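Local coordinates for lactaldehyde dehydrogenase (Methanocaldococcus jannaschii, PDB 3PQA), which oxidises lactaldehyde to lactate with NAD as the preferred coenzyme, a step in coenzyme F420 biosynthesis, and works as a homotetramer, at residues E44-V49 against N188-V193; N64-I69 against T101-A106; K110-E115 against T126-V131. All coordinates share one frame; numbering follows the deposited sequence. Where two conformers were deposited one is given.

How the interactions relate
Along the chain, interaction 1 spans the other two: its segments 44-49 and 188-193 are the outermost, and 64-69/101-106 and 110-115/126-131 follow one another between them. The centres lie 20 to 21 Å apart. Interaction 2 joins helices 55-71 and 88-111, and helix 88-111 then runs into interaction 3, where the chain leaves it for strand 114-117 and pairs with strand 122-138. Helix 47-51, beginning within interaction 1, directly precedes helix 55-71. Interactions 1 and 3 approach to about 5 Å between nearest atoms without touching. Interaction 1 thus opens first and closes last around a buried helix pair and a hairpin whose strand 114-117 continues the sheet into another subunit.

Interaction 1 (E44-V49 against N188-V193); sequences EKYKEV and NVPLGV
The Tyr46 ring lies obliquely against Pro190 and Gly192. Tyr46 CE1 is 3.4 Å from Pro190 CB, while on the CD2 side of the ring Tyr46 CD2 lies 3.7 Å from Gly192 CA. Glycine has no CB, which lets the ring come this near the backbone. A chi1 of -66° sets Tyr46 CG anti to the carbonyl carbon, and the ring lies against Pro190 and the 3-10 segment 191-193. At the root of the side chain, Tyr46 CB touches Val193 CG1 at 4.0 Å. Val49 adds a tip-to-tip apolar contact, its CG1 3.9 Å from Pro190 CD.

The polar link is a water: it accepts from Gly192 N at 2.9 Å and makes a weak hydrogen bond with Tyr46 OH, also at 2.9 Å.

Further out, a type I turn from Glu44 to Lys47 places Tyr46, the N-cap residue of helix 47-51. Across the contact, Val193 bonds through its backbone to Ile161, and Asn188, at positive phi, is the C-prime residue of the Schellman motif that ends helix 171-186. The contact therefore packs a helix N-terminus against the loop joining helix 171-186 to strand 194-196, an alpha-to-beta connection at the edge of a mixed sheet.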
loop_
_atom_site.group_PDB
_atom_site.type_symbol
_atom_site.label_atom_id
_atom_site.label_comp_id
_atom_site.label_asym_id
_atom_site.label_seq_id
_atom_site.Cartn_x
_atom_site.Cartn_y
_atom_site.Cartn_z
ATOM N N GLU B 44 13.845 -1.526 -31.142
ATOM C CA GLU B 44 13.958 -0.125 -30.734
ATOM C C GLU B 44 12.894 0.736 -31.425
ATOM O O GLU B 44 12.345 1.671 -30.825
ATOM C CB GLU B 44 15.365 0.413 -31.051
ATOM C CG GLU B 44 15.660 1.825 -30.526
ATOM C CD GLU B 44 16.942 2.422 -31.093
ATOM O OE1 GLU B 44 17.443 1.913 -32.113
ATOM O OE2 GLU B 44 17.455 3.411 -30.526
ATOM N N LYS B 45 12.617 0.414 -32.693
ATOM C CA LYS B 45 11.678 1.177 -33.511
ATOM C C LYS B 45 10.246 1.066 -33.001
ATOM O O LYS B 45 9.415 1.901 -33.337
ATOM C CB LYS B 45 11.743 0.744 -34.983
ATOM C CG LYS B 45 13.072 1.062 -35.651
ATOM C CD LYS B 45 13.146 0.542 -37.081
ATOM C CE LYS B 45 14.547 0.760 -37.659
ATOM N NZ LYS B 45 14.651 0.255 -39.057
ATOM N N TYR B 46 9.970 0.054 -32.172
ATOM C CA TYR B 46 8.609 -0.149 -31.672
ATOM C C TYR B 46 8.398 0.247 -30.217
ATOM O O TYR B 46 7.332 -0.025 -29.652
ATOM C CB TYR B 46 8.183 -1.595 -31.884
ATOM C CG TYR B 46 8.058 -1.943 -33.341
ATOM C CD1 TYR B 46 6.982 -1.479 -34.101
ATOM C CD2 TYR B 46 9.020 -2.722 -33.960
ATOM C CE1 TYR B 46 6.882 -1.799 -35.457
ATOM C CE2 TYR B 46 8.929 -3.054 -35.298
ATOM C CZ TYR B 46 7.863 -2.599 -36.037
ATOM O OH TYR B 46 7.805 -2.944 -37.364
ATOM N N LYS B 47 9.396 0.903 -29.626
ATOM C CA LYS B 47 9.321 1.351 -28.220
ATOM C C LYS B 47 8.161 2.307 -27.974
ATOM O O LYS B 47 7.470 2.197 -26.959
ATOM C CB LYS B 47 10.637 1.992 -27.774
ATOM C CG LYS B 47 11.784 0.999 -27.611
ATOM C CD LYS B 47 13.105 1.697 -27.255
ATOM C CE LYS B 47 13.181 2.090 -25.767
ATOM N NZ LYS B 47 14.450 2.833 -25.466
ATOM N N GLU B 48 7.952 3.243 -28.898
ATOM C CA GLU B 48 6.833 4.186 -28.779
ATOM C C GLU B 48 5.471 3.518 -28.870
ATOM O O GLU B 48 4.570 3.841 -28.089
ATOM C CB GLU B 48 6.963 5.346 -29.776
ATOM C CG GLU B 48 7.932 6.414 -29.289
ATOM C CD GLU B 48 7.533 6.987 -27.927
ATOM O OE1 GLU B 48 8.301 6.836 -26.956
ATOM O OE2 GLU B 48 6.443 7.587 -27.827
ATOM N N VAL B 49 5.323 2.589 -29.815
ATOM C CA VAL B 49 4.089 1.815 -29.960
ATOM C C VAL B 49 3.719 1.057 -28.684
ATOM O O VAL B 49 2.567 1.151 -28.216
ATOM C CB VAL B 49 4.137 0.852 -31.188
ATOM C CG1 VAL B 49 2.997 -0.169 -31.136
ATOM C CG2 VAL B 49 4.047 1.638 -32.466
ATOM N N ASN B 188 -4.021 -5.973 -33.440
ATOM C CA ASN B 188 -3.378 -5.017 -34.357
ATOM C C ASN B 188 -2.127 -4.314 -33.828
ATOM O O ASN B 188 -1.920 -3.118 -34.046
ATOM C CB ASN B 188 -4.406 -4.018 -34.897
ATOM C CG ASN B 188 -5.571 -4.709 -35.552
ATOM O OD1 ASN B 188 -5.388 -5.653 -36.326
ATOM N ND2 ASN B 188 -6.779 -4.265 -35.236
ATOM N N VAL B 189 -1.279 -5.086 -33.155
ATOM C CA VAL B 189 -0.019 -4.582 -32.663
ATOM C C VAL B 189 1.087 -5.180 -33.526
ATOM O O VAL B 189 1.041 -6.376 -33.836
ATOM C CB VAL B 189 0.180 -4.951 -31.167
ATOM C CG1 VAL B 189 1.535 -4.473 -30.650
ATOM C CG2 VAL B 189 -0.967 -4.375 -30.336
ATOM N N PRO B 190 2.073 -4.351 -33.931
ATOM C CA PRO B 190 3.189 -4.863 -34.721
ATOM C C PRO B 190 3.887 -6.030 -34.029
ATOM O O PRO B 190 4.057 -6.027 -32.802
ATOM C CB PRO B 190 4.146 -3.674 -34.799
ATOM C CG PRO B 190 3.288 -2.479 -34.640
ATOM C CD PRO B 190 2.123 -2.881 -33.787
ATOM N N LEU B 191 4.300 -7.012 -34.823
ATOM C CA LEU B 191 4.964 -8.204 -34.300
ATOM C C LEU B 191 6.319 -7.884 -33.689
ATOM O O LEU B 191 6.804 -8.618 -32.825
ATOM C CB LEU B 191 5.123 -9.265 -35.396
ATOM C CG LEU B 191 3.846 -9.781 -36.058
ATOM C CD1 LEU B 191 4.198 -10.996 -36.925
ATOM C CD2 LEU B 191 2.781 -10.124 -35.018
ATOM N N GLY B 192 6.909 -6.777 -34.138
ATOM C CA GLY B 192 8.228 -6.336 -33.678
ATOM C C GLY B 192 8.359 -5.948 -32.212
ATOM O O GLY B 192 9.469 -5.718 -31.734
ATOM N N VAL B 193 7.236 -5.878 -31.502
ATOM C CA VAL B 193 7.260 -5.584 -30.062
ATOM C C VAL B 193 7.786 -6.752 -29.207
ATOM O O VAL B 193 8.263 -6.538 -28.089
ATOM C CB VAL B 193 5.886 -5.094 -29.511
ATOM C CG1 VAL B 193 5.358 -3.899 -30.306
ATOM C CG2 VAL B 193 4.878 -6.229 -29.459
HETATM O O HOH W 1 6.853 -5.648 -36.836
#

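Interaction 2 (N64-I69 against T101-A106); sequences NIAKQI and TFKLAA
An antiparallel helix pair is the element here: helices 55-71 and 88-111 pack with their short segments at 162° and their axes 8.6 Å apart at closest approach. The nearest CA atoms belong to Ala66 and Phe102, 5.6 Å apart, so the small alanine sits where the backbones come closest.

Phe102 carries most of the contact. Ile65 CG2 stands over one face of its ring, 3.4 Å from the centroid and only 3° off the ring normal, which makes this a CH-pi contact centred on the ring. Its distances to the six ring carbons are nearly even, as expected for a methyl on the ring axis. The branching of Ile65 accounts for the placement: chi1 of -72° sets CG1 anti to the carbonyl carbon and leaves CG2, opposite the backbone N, to meet the ring. One turn further along, Ile69 CD1 approaches the CD2-CE2 side of the ring obliquely, 3.7 Å from Phe102 CD2, the two side chains crossing at about a right angle.

Ala66 packs beside Phe102, its CB 4.1 Å from Phe102 CB and 3.6 Å from Lys103 CG, and the extended lysine chain passes over the methyl group with CE also close by.

Around the pair, Ala148 and Ala152 of helix 145-156 pack on Phe102, and Ile180 and Ala183 of helix 171-186 on Ile65. Gln68, facing helix 171-186 as well, bonds to Ile179 O and Asn182.

Every contact between the two segments is made by carbon atoms, four of the five touching residues being buried, and Lys103 contributes only its aliphatic methylenes. The pairing consequently rests on dispersion and exclusion of water, with the CH-pi contact as its most directional element.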
loop_
_atom_site.group_PDB
_atom_site.type_symbol
_atom_site.label_atom_id
_atom_site.label_comp_id
_atom_site.label_asym_id
_atom_site.label_seq_id
_atom_site.Cartn_x
_atom_site.Cartn_y
_atom_site.Cartn_z
ATOM N N ASN B 64 -5.512 -13.237 -24.024
ATOM C CA ASN B 64 -5.538 -14.099 -25.199
ATOM C C ASN B 64 -4.362 -15.060 -25.232
ATOM O O ASN B 64 -4.511 -16.186 -25.658
ATOM C CB ASN B 64 -5.647 -13.307 -26.501
ATOM C CG ASN B 64 -5.875 -14.214 -27.712
ATOM O OD1 ASN B 64 -4.974 -14.439 -28.488
ATOM N ND2 ASN B 64 -7.085 -14.736 -27.850
ATOM N N ILE B 65 -3.208 -14.623 -24.748
ATOM C CA ILE B 65 -2.065 -15.529 -24.609
ATOM C C ILE B 65 -2.446 -16.655 -23.651
ATOM O O ILE B 65 -2.237 -17.846 -23.960
ATOM C CB ILE B 65 -0.791 -14.778 -24.153
ATOM C CG1 ILE B 65 -0.255 -13.909 -25.306
ATOM C CG2 ILE B 65 0.280 -15.761 -23.686
ATOM C CD1 ILE B 65 0.765 -12.877 -24.900
ATOM N N ALA B 66 -3.029 -16.294 -22.508
ATOM C CA ALA B 66 -3.490 -17.301 -21.555
ATOM C C ALA B 66 -4.493 -18.259 -22.195
ATOM O O ALA B 66 -4.428 -19.471 -21.980
ATOM C CB ALA B 66 -4.098 -16.647 -20.325
ATOM N N LYS B 67 -5.430 -17.712 -22.972
ATOM C CA LYS B 67 -6.440 -18.541 -23.614
ATOM C C LYS B 67 -5.794 -19.549 -24.563
ATOM O O LYS B 67 -6.132 -20.732 -24.539
ATOM C CB LYS B 67 -7.470 -17.681 -24.346
ATOM C CG LYS B 67 -8.608 -18.477 -24.972
ATOM C CD LYS B 67 -9.680 -17.555 -25.502
ATOM C CE LYS B 67 -10.713 -18.324 -26.317
ATOM N NZ LYS B 67 -10.274 -18.529 -27.738
ATOM N N GLN B 68 -4.860 -19.087 -25.387
ATOM C CA GLN B 68 -4.170 -19.990 -26.327
ATOM C C GLN B 68 -3.362 -21.103 -25.649
ATOM O O GLN B 68 -3.362 -22.252 -26.119
ATOM C CB GLN B 68 -3.248 -19.221 -27.250
ATOM C CG GLN B 68 -3.945 -18.302 -28.248
ATOM C CD GLN B 68 -2.925 -17.631 -29.119
ATOM O OE1 GLN B 68 -2.243 -18.289 -29.902
ATOM N NE2 GLN B 68 -2.765 -16.325 -28.948
ATOM N N ILE B 69 -2.665 -20.755 -24.560
ATOM C CA ILE B 69 -1.883 -21.733 -23.793
ATOM C C ILE B 69 -2.829 -22.798 -23.248
ATOM O O ILE B 69 -2.548 -23.991 -23.342
ATOM C CB ILE B 69 -1.095 -21.079 -22.626
ATOM C CG1 ILE B 69 -0.010 -20.138 -23.166
ATOM C CG2 ILE B 69 -0.454 -22.152 -21.712
ATOM C CD1 ILE B 69 0.707 -19.287 -22.090
ATOM N N THR B 101 0.088 -17.068 -14.722
ATOM C CA THR B 101 1.018 -15.944 -14.776
ATOM C C THR B 101 0.565 -14.888 -15.784
ATOM O O THR B 101 0.602 -13.691 -15.495
ATOM C CB THR B 101 2.438 -16.469 -15.092
ATOM O OG1 THR B 101 2.826 -17.328 -14.018
ATOM C CG2 THR B 101 3.451 -15.339 -15.223
ATOM N N PHE B 102 0.154 -15.330 -16.977
ATOM C CA PHE B 102 -0.372 -14.382 -17.957
ATOM C C PHE B 102 -1.655 -13.712 -17.469
ATOM O O PHE B 102 -1.824 -12.507 -17.647
ATOM C CB PHE B 102 -0.505 -15.024 -19.350
ATOM C CG PHE B 102 0.790 -15.033 -20.120
ATOM C CD1 PHE B 102 1.255 -13.869 -20.736
ATOM C CD2 PHE B 102 1.565 -16.198 -20.207
ATOM C CE1 PHE B 102 2.474 -13.866 -21.446
ATOM C CE2 PHE B 102 2.775 -16.198 -20.904
ATOM C CZ PHE B 102 3.227 -15.034 -21.520
ATOM N N LYS B 103 -2.542 -14.479 -16.831
ATOM C CA LYS B 103 -3.785 -13.892 -16.303
ATOM C C LYS B 103 -3.572 -12.876 -15.181
ATOM O O LYS B 103 -4.269 -11.864 -15.116
ATOM C CB LYS B 103 -4.756 -14.969 -15.851
ATOM C CG LYS B 103 -5.257 -15.807 -16.992
ATOM C CD LYS B 103 -6.338 -16.752 -16.550
ATOM C CE LYS B 103 -7.054 -17.280 -17.787
ATOM N NZ LYS B 103 -8.258 -18.080 -17.411
ATOM N N LEU B 104 -2.604 -13.147 -14.316
ATOM C CA LEU B 104 -2.281 -12.243 -13.225
ATOM C C LEU B 104 -1.690 -10.943 -13.747
ATOM O O LEU B 104 -1.981 -9.858 -13.227
ATOM C CB LEU B 104 -1.333 -12.904 -12.218
ATOM C CG LEU B 104 -1.286 -12.235 -10.842
ATOM C CD1 LEU B 104 -2.671 -12.153 -10.217
ATOM C CD2 LEU B 104 -0.333 -12.988 -9.917
ATOM N N ALA B 105 -0.856 -11.037 -14.785
ATOM C CA ALA B 105 -0.350 -9.825 -15.410
ATOM C C ALA B 105 -1.486 -8.973 -15.985
ATOM O O ALA B 105 -1.474 -7.745 -15.838
ATOM C CB ALA B 105 0.641 -10.173 -16.493
ATOM N N ALA B 106 -2.447 -9.627 -16.648
ATOM C CA ALA B 106 -3.657 -8.951 -17.155
ATOM C C ALA B 106 -4.374 -8.162 -16.053
ATOM O O ALA B 106 -4.728 -6.985 -16.245
ATOM C CB ALA B 106 -4.604 -9.956 -17.800
#

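Interaction 3 (K110-E115 against T126-V131); sequences KEHRDE and TRREPV
Two hydrogen bonds join Glu115 and Thr126 at the antiparallel hairpin of strands 114-117 and 122-138. Thr126 N donates to Glu115 O at 3.0 Å, 151° at the hydrogen. In return Glu115 N donates to the side-chain hydroxyl, Thr126 OG1, at 3.0 Å and nearly straight (177°). Thr126 chi1 of 60° places OG1 between its backbone N and carbonyl carbon, where the N-H of Glu115 meets it.

In the Asp114 conformer given, one of two, a water donates to both Asp114 OD2 and Thr126 O. In the same conformer Asp114 OD1 forms a long ion pair with Arg128 NH1, 3.6 Å apart; the oxygen lies well out of the guanidinium plane, so charge alone acts here. Arg128 NE has its stronger partner in Glu452, and Glu115 OE2 bonds to Tyr449 of the second subunit. Asp114 and Glu115 also pair with an antiparallel strand of the fourth subunit, which carries the sheet across the interface, and Arg113 NE forms a salt bridge with Glu115 OE1 of that chain.

Beyond the polar atoms, the Glu115 and Thr126 side chains cross at a slant, with Glu115 CG packed 3.8 Å from Thr126 CG2.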
loop_
_atom_site.group_PDB
_atom_site.type_symbol
_atom_site.label_atom_id
_atom_site.label_comp_id
_atom_site.label_asym_id
_atom_site.label_seq_id
_atom_site.Cartn_x
_atom_site.Cartn_y
_atom_site.Cartn_z
ATOM N N LYS B 110 -4.577 -3.595 -15.017
ATOM C CA LYS B 110 -5.762 -2.848 -14.629
ATOM C C LYS B 110 -5.710 -2.342 -13.191
ATOM O O LYS B 110 -6.246 -1.276 -12.905
ATOM C CB LYS B 110 -7.024 -3.683 -14.849
ATOM C CG LYS B 110 -7.380 -3.830 -16.322
ATOM C CD LYS B 110 -8.740 -4.445 -16.527
ATOM C CE LYS B 110 -9.057 -4.505 -18.015
ATOM N NZ LYS B 110 -10.502 -4.362 -18.307
ATOM N N GLU B 111 -5.053 -3.091 -12.308
ATOM C CA GLU B 111 -5.126 -2.823 -10.872
ATOM C C GLU B 111 -3.908 -2.212 -10.202
ATOM O O GLU B 111 -4.023 -1.756 -9.068
ATOM C CB GLU B 111 -5.509 -4.099 -10.111
ATOM C CG GLU B 111 -6.911 -4.608 -10.432
ATOM C CD GLU B 111 -7.982 -3.569 -10.139
ATOM O OE1 GLU B 111 -8.036 -3.095 -8.990
ATOM O OE2 GLU B 111 -8.754 -3.226 -11.050
ATOM N N HIS B 112 -2.741 -2.229 -10.851
ATOM C CA HIS B 112 -1.525 -1.705 -10.223
ATOM C C HIS B 112 -1.772 -0.266 -9.776
ATOM O O HIS B 112 -2.338 0.526 -10.520
ATOM C CB HIS B 112 -0.310 -1.770 -11.158
ATOM C CG HIS B 112 0.661 -0.646 -10.956
ATOM N ND1 HIS B 112 0.629 0.509 -11.710
ATOM C CD2 HIS B 112 1.655 -0.477 -10.053
ATOM C CE1 HIS B 112 1.575 1.331 -11.295
ATOM N NE2 HIS B 112 2.213 0.755 -10.289
ATOM N N ARG B 113 -1.346 0.056 -8.565
ATOM C CA ARG B 113 -1.603 1.373 -7.996
ATOM C C ARG B 113 -0.382 2.296 -7.985
ATOM O O ARG B 113 0.734 1.869 -7.698
ATOM C CB ARG B 113 -2.146 1.217 -6.561
ATOM C CG ARG B 113 -3.472 0.478 -6.455
ATOM C CD ARG B 113 -4.589 1.260 -7.120
ATOM N NE ARG B 113 -5.900 0.971 -6.535
ATOM C CZ ARG B 113 -6.750 0.047 -6.979
ATOM N NH1 ARG B 113 -6.441 -0.716 -8.030
ATOM N NH2 ARG B 113 -7.920 -0.117 -6.369
ATOM N N ASP B 114 -0.614 3.561 -8.309
ATOM C CA ASP B 114 0.369 4.614 -8.099
ATOM C C ASP B 114 -0.054 5.383 -6.847
ATOM O O ASP B 114 -1.111 5.096 -6.269
ATOM C CB ASP B 114 0.445 5.537 -9.314
ATOM C CG ASP B 114 0.993 4.839 -10.541
ATOM O OD1 ASP B 114 1.999 4.118 -10.410
ATOM O OD2 ASP B 114 0.419 5.015 -11.636
ATOM N N GLU B 115 0.756 6.345 -6.420
ATOM C CA GLU B 115 0.474 7.059 -5.167
ATOM C C GLU B 115 0.430 8.570 -5.321
ATOM O O GLU B 115 0.964 9.134 -6.288
ATOM C CB GLU B 115 1.518 6.701 -4.108
ATOM C CG GLU B 115 2.946 7.120 -4.504
ATOM C CD GLU B 115 3.998 6.777 -3.455
ATOM O OE1 GLU B 115 3.640 6.526 -2.271
ATOM O OE2 GLU B 115 5.199 6.753 -3.830
ATOM N N THR B 126 2.687 9.783 -8.608
ATOM C CA THR B 126 3.626 8.954 -9.367
ATOM C C THR B 126 2.950 8.305 -10.568
ATOM O O THR B 126 1.732 8.186 -10.626
ATOM C CB THR B 126 4.256 7.853 -8.491
ATOM O OG1 THR B 126 3.224 6.983 -7.973
ATOM C CG2 THR B 126 5.028 8.467 -7.330
ATOM N N ARG B 127 3.771 7.906 -11.538
ATOM C CA ARG B 127 3.326 7.226 -12.739
ATOM C C ARG B 127 4.442 6.247 -13.076
ATOM O O ARG B 127 5.613 6.619 -13.015
ATOM C CB ARG B 127 3.125 8.255 -13.850
ATOM C CG ARG B 127 2.916 7.716 -15.251
ATOM C CD ARG B 127 2.682 8.883 -16.217
ATOM N NE ARG B 127 2.674 8.456 -17.619
ATOM C CZ ARG B 127 1.607 7.982 -18.253
ATOM N NH1 ARG B 127 0.443 7.859 -17.613
ATOM N NH2 ARG B 127 1.697 7.618 -19.524
ATOM N N ARG B 128 4.092 5.000 -13.377
ATOM C CA ARG B 128 5.080 4.011 -13.800
ATOM C C ARG B 128 5.128 4.056 -15.335
ATOM O O ARG B 128 4.089 4.146 -15.981
ATOM C CB ARG B 128 4.719 2.596 -13.300
ATOM C CG ARG B 128 4.667 2.357 -11.770
ATOM C CD ARG B 128 5.948 2.720 -11.057
ATOM N NE ARG B 128 6.058 2.282 -9.652
ATOM C CZ ARG B 128 5.692 2.962 -8.555
ATOM N NH1 ARG B 128 5.074 4.146 -8.606
ATOM N NH2 ARG B 128 5.939 2.427 -7.361
ATOM N N GLU B 129 6.331 4.037 -15.906
ATOM C CA GLU B 129 6.514 3.994 -17.367
ATOM C C GLU B 129 7.505 2.893 -17.734
ATOM O O GLU B 129 8.332 2.525 -16.910
ATOM C CB GLU B 129 7.004 5.347 -17.895
ATOM C CG GLU B 129 5.999 6.480 -17.644
ATOM C CD GLU B 129 6.358 7.793 -18.312
ATOM O OE1 GLU B 129 7.517 7.952 -18.755
ATOM O OE2 GLU B 129 5.476 8.675 -18.356
ATOM N N PRO B 130 7.424 2.347 -18.969
ATOM C CA PRO B 130 8.364 1.254 -19.287
ATOM C C PRO B 130 9.843 1.620 -19.210
ATOM O O PRO B 130 10.225 2.742 -19.528
ATOM C CB PRO B 130 8.040 0.920 -20.750
ATOM C CG PRO B 130 7.258 2.092 -21.283
ATOM C CD PRO B 130 6.528 2.663 -20.099
ATOM N N VAL B 131 10.673 0.648 -18.850
ATOM C CA VAL B 131 12.113 0.837 -18.922
ATOM C C VAL B 131 12.608 0.983 -20.362
ATOM O O VAL B 131 13.613 1.661 -20.605
ATOM C CB VAL B 131 12.880 -0.286 -18.202
ATOM C CG1 VAL B 131 12.662 -0.169 -16.700
ATOM C CG2 VAL B 131 12.466 -1.675 -18.715
HETATM O O HOH W 2 -0.233 7.556 -12.580
HETATM O O HOH W 3 0.918 4.269 -13.872
HETATM O O HOH W 4 6.132 5.267 -5.742
#